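Local atomic coordinates of diheme cytochrome c (Shewanella baltica, PDB entry 3U99), a protein that carries two covalently attached c-type hemes, each with two axial histidines, and probably serves in electron transfer. Residues A[10-15]-A[62-67]; A[113-118]-A[139-144]. All blocks are in the same frame, centred on the assembly; numbering follows the deposited sequence.

Contact 1. Residues A[10-15]-A[62-67]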
loop_
_atom_site.group_PDB
_atom_site.type_symbol
_atom_site.label_atom_id
_atom_site.label_comp_id
_atom_site.label_asym_id
_atom_site.label_seq_id
_atom_site.Cartn_x
_atom_site.Cartn_y
_atom_site.Cartn_z
ATOM N N PRO A 10 -3.839 -6.257 -18.374
ATOM C CA PRO A 10 -4.625 -5.260 -17.643
ATOM C C PRO A 10 -3.879 -3.949 -17.464
ATOM O O PRO A 10 -2.656 -3.867 -17.555
ATOM C CB PRO A 10 -4.853 -5.838 -16.262
ATOM C CG PRO A 10 -3.787 -6.902 -16.174
ATOM C CD PRO A 10 -3.482 -7.401 -17.565
ATOM N N GLN A 11 -4.655 -2.931 -17.104
ATOM C CA GLN A 11 -4.127 -1.590 -16.973
ATOM C C GLN A 11 -3.071 -1.433 -15.902
ATOM O O GLN A 11 -2.236 -0.537 -15.981
ATOM C CB GLN A 11 -5.256 -0.582 -16.674
ATOM C CG GLN A 11 -6.226 -0.384 -17.854
ATOM C CD GLN A 11 -7.413 0.383 -17.314
ATOM O OE1 GLN A 11 -7.441 1.632 -17.376
ATOM N NE2 GLN A 11 -8.292 -0.402 -16.749
ATOM N N ASN A 12 -3.138 -2.264 -14.870
ATOM C CA ASN A 12 -2.201 -2.133 -13.752
ATOM C C ASN A 12 -0.975 -3.018 -13.905
ATOM O O ASN A 12 -0.208 -3.167 -12.986
ATOM C CB ASN A 12 -2.934 -2.481 -12.441
ATOM C CG ASN A 12 -3.395 -3.885 -12.370
ATOM O OD1 ASN A 12 -3.470 -4.588 -13.338
ATOM N ND2 ASN A 12 -3.696 -4.293 -11.131
ATOM N N ALA A 13 -0.747 -3.646 -15.089
ATOM C CA ALA A 13 0.394 -4.577 -15.185
ATOM C C ALA A 13 1.723 -3.914 -14.936
ATOM O O ALA A 13 2.551 -4.397 -14.133
ATOM C CB ALA A 13 0.330 -5.250 -16.556
ATOM N N GLU A 14 2.018 -2.798 -15.577
ATOM C CA GLU A 14 3.277 -2.088 -15.369
ATOM C C GLU A 14 3.369 -1.591 -13.942
ATOM O O GLU A 14 4.420 -1.679 -13.319
ATOM C CB GLU A 14 3.376 -0.926 -16.365
ATOM C CG GLU A 14 4.722 -0.168 -16.221
ATOM C CD GLU A 14 4.927 0.852 -17.315
ATOM O OE1 GLU A 14 3.938 1.508 -17.760
ATOM O OE2 GLU A 14 6.085 1.053 -17.735
ATOM N N TYR A 15 2.309 -1.020 -13.434
ATOM C CA TYR A 15 2.264 -0.573 -12.063
ATOM C C TYR A 15 2.628 -1.669 -11.084
ATOM O O TYR A 15 3.387 -1.473 -10.144
ATOM C CB TYR A 15 0.842 0.000 -11.805
ATOM C CG TYR A 15 0.710 0.341 -10.322
ATOM C CD1 TYR A 15 1.389 1.394 -9.756
ATOM C CD2 TYR A 15 -0.077 -0.375 -9.461
ATOM C CE1 TYR A 15 1.295 1.709 -8.413
ATOM C CE2 TYR A 15 -0.187 -0.104 -8.087
ATOM C CZ TYR A 15 0.499 0.953 -7.584
ATOM O OH TYR A 15 0.439 1.300 -6.263
ATOM N N GLU A 62 2.275 7.527 -12.814
ATOM C CA GLU A 62 1.529 8.637 -12.263
ATOM C C GLU A 62 0.166 8.728 -12.920
ATOM O O GLU A 62 -0.856 8.921 -12.266
ATOM C CB GLU A 62 2.306 9.932 -12.441
ATOM C CG GLU A 62 1.573 11.117 -11.814
ATOM C CD GLU A 62 2.439 12.355 -11.730
ATOM O OE1 GLU A 62 3.542 12.358 -11.119
ATOM O OE2 GLU A 62 1.911 13.385 -12.286
ATOM N N GLU A 63 0.150 8.604 -14.255
ATOM C CA GLU A 63 -1.105 8.721 -14.961
ATOM C C GLU A 63 -2.073 7.584 -14.568
ATOM O O GLU A 63 -3.275 7.835 -14.379
ATOM C CB GLU A 63 -0.814 8.716 -16.458
ATOM C CG GLU A 63 -0.183 9.990 -16.989
ATOM C CD GLU A 63 -1.274 11.036 -17.179
ATOM O OE1 GLU A 63 -2.314 10.967 -16.494
ATOM O OE2 GLU A 63 -1.105 11.911 -18.066
ATOM N N TYR A 64 -1.585 6.396 -14.385
ATOM C CA TYR A 64 -2.380 5.252 -13.948
ATOM C C TYR A 64 -2.964 5.577 -12.565
ATOM O O TYR A 64 -4.148 5.391 -12.307
ATOM C CB TYR A 64 -1.490 3.963 -13.943
ATOM C CG TYR A 64 -2.333 2.886 -13.277
ATOM C CD1 TYR A 64 -3.379 2.245 -13.915
ATOM C CD2 TYR A 64 -2.087 2.512 -11.955
ATOM C CE1 TYR A 64 -4.145 1.255 -13.257
ATOM C CE2 TYR A 64 -2.860 1.585 -11.277
ATOM C CZ TYR A 64 -3.894 0.949 -11.939
ATOM O OH TYR A 64 -4.642 0.053 -11.272
ATOM N N LEU A 65 -2.121 5.999 -11.617
ATOM C CA LEU A 65 -2.559 6.208 -10.250
ATOM C C LEU A 65 -3.554 7.329 -10.177
ATOM O O LEU A 65 -4.527 7.214 -9.444
ATOM C CB LEU A 65 -1.321 6.480 -9.381
ATOM C CG LEU A 65 -0.436 5.267 -9.081
ATOM C CD1 LEU A 65 0.889 5.691 -8.436
ATOM C CD2 LEU A 65 -1.132 4.299 -8.156
ATOM N N VAL A 66 -3.302 8.430 -10.884
ATOM C CA VAL A 66 -4.231 9.546 -10.845
ATOM C C VAL A 66 -5.577 9.145 -11.393
ATOM O O VAL A 66 -6.623 9.456 -10.817
ATOM C CB VAL A 66 -3.605 10.726 -11.589
ATOM C CG1 VAL A 66 -4.705 11.758 -11.862
ATOM C CG2 VAL A 66 -2.453 11.333 -10.791
ATOM N N GLN A 67 -5.591 8.461 -12.528
ATOM C CA GLN A 67 -6.865 8.081 -13.150
ATOM C C GLN A 67 -7.701 7.164 -12.291
ATOM O O GLN A 67 -8.915 7.263 -12.270
ATOM C CB GLN A 67 -6.532 7.442 -14.504
ATOM C CG GLN A 67 -7.750 6.972 -15.228
ATOM C CD GLN A 67 -8.620 8.150 -15.701
ATOM O OE1 GLN A 67 -8.113 9.208 -16.060
ATOM N NE2 GLN A 67 -9.952 7.974 -15.690
#

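Contact 2. Residues A[113-118]-A[139-144]. With HEC (heme c), chain B.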
loop_
_atom_site.group_PDB
_atom_site.type_symbol
_atom_site.label_atom_id
_atom_site.label_comp_id
_atom_site.label_asym_id
_atom_site.label_seq_id
_atom_site.Cartn_x
_atom_site.Cartn_y
_atom_site.Cartn_z
ATOM N N PRO A 113 7.289 -9.720 15.258
ATOM C CA PRO A 113 8.358 -9.763 14.280
ATOM C C PRO A 113 7.890 -10.262 12.924
ATOM O O PRO A 113 8.544 -10.028 11.898
ATOM C CB PRO A 113 9.409 -10.714 14.887
ATOM C CG PRO A 113 8.888 -11.170 16.194
ATOM C CD PRO A 113 7.566 -10.534 16.447
ATOM N N LYS A 114 6.751 -10.954 12.924
ATOM C CA LYS A 114 6.291 -11.441 11.619
ATOM C C LYS A 114 5.515 -10.383 10.888
ATOM O O LYS A 114 5.130 -10.564 9.753
ATOM C CB LYS A 114 5.455 -12.679 11.851
ATOM C CG LYS A 114 6.098 -13.808 12.674
ATOM C CD LYS A 114 5.047 -14.913 12.834
ATOM C CE LYS A 114 5.561 -16.171 13.491
ATOM N NZ LYS A 114 5.989 -15.759 14.877
ATOM N N VAL A 115 5.207 -9.273 11.408
ATOM C CA VAL A 115 4.486 -8.104 10.874
ATOM C C VAL A 115 5.329 -6.787 10.958
ATOM O O VAL A 115 5.731 -6.246 9.950
ATOM C CB VAL A 115 3.128 -7.940 11.631
ATOM C CG1 VAL A 115 2.397 -6.713 11.228
ATOM C CG2 VAL A 115 2.268 -9.192 11.413
ATOM N N GLY A 116 5.572 -6.244 12.139
ATOM C CA GLY A 116 6.420 -5.101 12.391
ATOM C C GLY A 116 5.830 -3.739 12.130
ATOM O O GLY A 116 6.143 -2.824 12.862
ATOM N N SER A 117 4.994 -3.611 11.117
ATOM C CA SER A 117 4.267 -2.398 10.866
ATOM C C SER A 117 3.120 -2.727 9.962
ATOM O O SER A 117 3.010 -3.805 9.411
ATOM C CB SER A 117 5.242 -1.429 10.235
ATOM O OG SER A 117 5.549 -1.803 8.961
ATOM N N PHE A 118 2.212 -1.756 9.843
ATOM C CA PHE A 118 1.063 -1.969 8.989
ATOM C C PHE A 118 1.315 -1.820 7.508
ATOM O O PHE A 118 0.436 -2.108 6.706
ATOM C CB PHE A 118 0.040 -0.915 9.400
ATOM C CG PHE A 118 -0.749 -1.227 10.641
ATOM C CD1 PHE A 118 -1.586 -2.296 10.698
ATOM C CD2 PHE A 118 -0.665 -0.407 11.721
ATOM C CE1 PHE A 118 -2.306 -2.609 11.825
ATOM C CE2 PHE A 118 -1.370 -0.691 12.895
ATOM C CZ PHE A 118 -2.214 -1.770 12.915
ATOM N N ASN A 139 -5.871 -12.649 8.493
ATOM C CA ASN A 139 -5.129 -13.634 9.304
ATOM C C ASN A 139 -3.795 -13.000 9.619
ATOM O O ASN A 139 -2.977 -12.849 8.692
ATOM C CB ASN A 139 -5.006 -14.978 8.520
ATOM C CG ASN A 139 -4.444 -16.118 9.334
ATOM O OD1 ASN A 139 -4.731 -17.348 9.136
ATOM N ND2 ASN A 139 -3.564 -15.831 10.219
ATOM N N ILE A 140 -3.587 -12.724 10.906
ATOM C CA ILE A 140 -2.393 -12.046 11.398
ATOM C C ILE A 140 -1.313 -13.066 11.722
ATOM O O ILE A 140 -1.535 -13.942 12.544
ATOM C CB ILE A 140 -2.715 -11.202 12.630
ATOM C CG1 ILE A 140 -3.774 -10.172 12.279
ATOM C CG2 ILE A 140 -1.428 -10.616 13.168
ATOM C CD1 ILE A 140 -3.967 -9.155 13.376
ATOM N N PRO A 141 -0.174 -13.021 11.050
ATOM C CA PRO A 141 0.860 -14.033 11.277
ATOM C C PRO A 141 1.247 -14.039 12.747
ATOM O O PRO A 141 1.492 -13.043 13.355
ATOM C CB PRO A 141 2.041 -13.563 10.436
ATOM C CG PRO A 141 1.469 -12.651 9.414
ATOM C CD PRO A 141 0.188 -12.087 9.982
ATOM N N GLY A 142 1.271 -15.273 13.262
ATOM C CA GLY A 142 1.536 -15.562 14.618
ATOM C C GLY A 142 0.347 -15.523 15.531
ATOM O O GLY A 142 0.504 -15.964 16.672
ATOM N N PHE A 143 -0.809 -15.044 15.097
ATOM C CA PHE A 143 -2.011 -14.890 15.868
ATOM C C PHE A 143 -3.226 -15.572 15.281
ATOM O O PHE A 143 -4.146 -15.929 16.040
ATOM C CB PHE A 143 -2.326 -13.415 16.073
ATOM C CG PHE A 143 -1.319 -12.751 17.043
ATOM C CD1 PHE A 143 -1.599 -12.615 18.391
ATOM C CD2 PHE A 143 -0.103 -12.296 16.594
ATOM C CE1 PHE A 143 -0.669 -12.041 19.234
ATOM C CE2 PHE A 143 0.838 -11.730 17.434
ATOM C CZ PHE A 143 0.574 -11.613 18.785
ATOM N N GLY A 144 -3.303 -15.786 13.996
ATOM C CA GLY A 144 -4.416 -16.456 13.356
ATOM C C GLY A 144 -5.445 -15.514 12.806
ATOM O O GLY A 144 -5.337 -14.278 12.749
HETATM FE FE HEC B . -6.065 -3.921 7.557
HETATM C CHA HEC B . -9.318 -4.173 8.487
HETATM C CHB HEC B . -6.953 -2.059 4.885
HETATM C CHC HEC B . -2.726 -3.453 6.832
HETATM C CHD HEC B . -5.231 -6.054 10.047
HETATM N NA HEC B . -7.797 -3.294 6.785
HETATM C C1A HEC B . -9.049 -3.470 7.290
HETATM C C2A HEC B . -10.054 -2.895 6.441
HETATM C C3A HEC B . -9.389 -2.304 5.432
HETATM C C4A HEC B . -7.965 -2.536 5.649
HETATM C CMA HEC B . -9.956 -1.554 4.227
HETATM C CAA HEC B . -11.543 -2.993 6.633
HETATM C CBA HEC B . -11.976 -4.402 6.264
HETATM C CGA HEC B . -13.448 -4.725 6.444
HETATM O O1A HEC B . -14.230 -3.722 6.517
HETATM O O2A HEC B . -13.941 -5.850 6.340
HETATM N NB HEC B . -5.061 -2.923 6.114
HETATM C C1B HEC B . -5.615 -2.171 5.080
HETATM C C2B HEC B . -4.556 -1.658 4.304
HETATM C C3B HEC B . -3.405 -2.018 4.879
HETATM C C4B HEC B . -3.699 -2.845 5.997
HETATM C CMB HEC B . -4.831 -0.825 3.033
HETATM C CAB HEC B . -1.949 -1.797 4.420
HETATM C CBB HEC B . -1.643 -0.265 4.110
HETATM N NC HEC B . -4.315 -4.594 8.309
HETATM C C1C HEC B . -3.088 -4.307 7.871
HETATM C C2C HEC B . -2.082 -5.050 8.535
HETATM C C3C HEC B . -2.813 -5.821 9.432
HETATM C C4C HEC B . -4.179 -5.549 9.273
HETATM C CMC HEC B . -0.611 -5.074 8.237
HETATM C CAC HEC B . -2.272 -6.894 10.352
HETATM C CBC HEC B . -1.326 -6.402 11.449
HETATM N ND HEC B . -7.068 -4.891 9.008
HETATM C C1D HEC B . -6.512 -5.723 9.925
HETATM C C2D HEC B . -7.531 -6.184 10.829
HETATM C C3D HEC B . -8.699 -5.594 10.475
HETATM C C4D HEC B . -8.372 -4.804 9.267
HETATM C CMD HEC B . -7.289 -7.113 11.993
HETATM C CAD HEC B . -10.040 -5.783 11.152
HETATM C CBD HEC B . -10.055 -4.831 12.394
HETATM C CGD HEC B . -11.168 -5.127 13.394
HETATM O O1D HEC B . -12.266 -5.277 12.579
HETATM O O2D HEC B . -11.107 -4.372 14.481
#

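Contact 1. Residues A[10-15]-A[62-67]
Gln11, Asn12 and Tyr15 receive the ring of Tyr64 from the last turn of helix 55-67, and Leu65 adds a second point of touch on Tyr15. At Gln11 the backbone comes nearest: its carbonyl O lies 3.6 Å from Tyr64 CD1, approaching the ring obliquely, and its CB sits near CE1. The far end of Gln11 makes a weak hydrogen bond to His68, which also stacks on Tyr64.

Asn12, at the N-cap position of helix 13-19, leans on the same ring through carbon. Its CA stands 4.3 Å from the Tyr64 centroid and 27° off the ring normal, which meets the geometry of a CH-pi contact over the face. Its CB is 3.3 Å from Tyr64 OH, while the amide, with CG between the backbone N and the carbonyl carbon (chi1 64°), leads away from helix 55-67.

Tyr15 lies in the first turn of helix 13-19. Its CB and CG border Tyr64 CD2 and CE2, and Tyr15 CD2 lies 3.9 Å from Tyr64 CE2. The ring centroids of Tyr15 and Tyr64 are 5.4 Å apart and their planes are inclined at 31°, an oblique aromatic pair. Farther along the Tyr15 ring, CE1 meets Leu65 CD2 at 3.6 Å, and that methyl is also near CZ and OH. The phenol OH is hydrogen-bonded to Tyr26 O, which ties down the ring's outer end.

Tyr15 and Leu65 both touch a heme c and both pack on Trp36 of helix 33-40; Tyr15 also lies close to Cys19, a covalent heme attachment point. With no hydrogen bond between them, the segments are held mainly by aromatic, CH-pi and aliphatic contacts, and the part formed by Tyr15 and Leu65 is consistent with a largely apolar wall beside the heme.

Contact 2. Residues A[113-118]-A[139-144]
Pro141 and Gly142, in the connection of a small antiparallel hairpin, meet Lys114 and Val115 of a loop beside heme c. The hairpin pairs strands 139-140 and 144-145 and carries a classic beta bulge, in which Phe143 and Gly144 lie opposite the single residue Ile140, whose carbonyl O accepts from Phe143 N and Gly144 N, each at 2.9 Å.

Asn139 joins the hairpin to the heme-binding region through backbone hydrogen bonding with Cys124, a covalent attachment residue. Ile140 turns CG1 and CD1 to the heme periphery, where CD1 lies 4.1 Å from heme CMD; its CG2 is only loosely against Val115 CG2.

Pro141 uses two ring carbons. CD packs 3.8 Å from Val115 CG2, the two side chains crossing at about a right angle, and CB is equally close to Lys114 CB. With CG1 anti to the backbone N (chi1 175°), Val115 points its other methyl to the heme, CG1 lying 3.7 Å from CBC. Pro141 O is hydrogen-bonded to Asn112, whose side chain also accepts from Lys114 N, so a polar link accompanies the apolar touch.

Gly142 has positive phi (86°), as at the third position of the type II turn from Ile140 to Phe143, a region glycine reaches easily, and lies beside the aliphatic part of Lys114. There Lys114 CD comes to 3.8 Å from Gly142 N.

In the fold
Contact 1 closes before contact 2 opens along the chain, and the two lie on opposite sides of its centre. Their centres are 29 Å apart and their nearest atoms about 13 Å, so they do not touch. They share no secondary structure: contact 1 joins the turn leading into helix 13-19, and its first turn, to helix 55-67, whereas contact 2 joins the loop after helix 95-101 to the hairpin of strands 139-140 and 144-145. Contact 1 borders one heme c through Tyr15 and Leu65; segment 113-118 of contact 2 borders the other through Val115 and Phe118 and also lends Ser117 to the first pocket. Each contact thus lines a heme pocket, and the loop 113-118 reaches both.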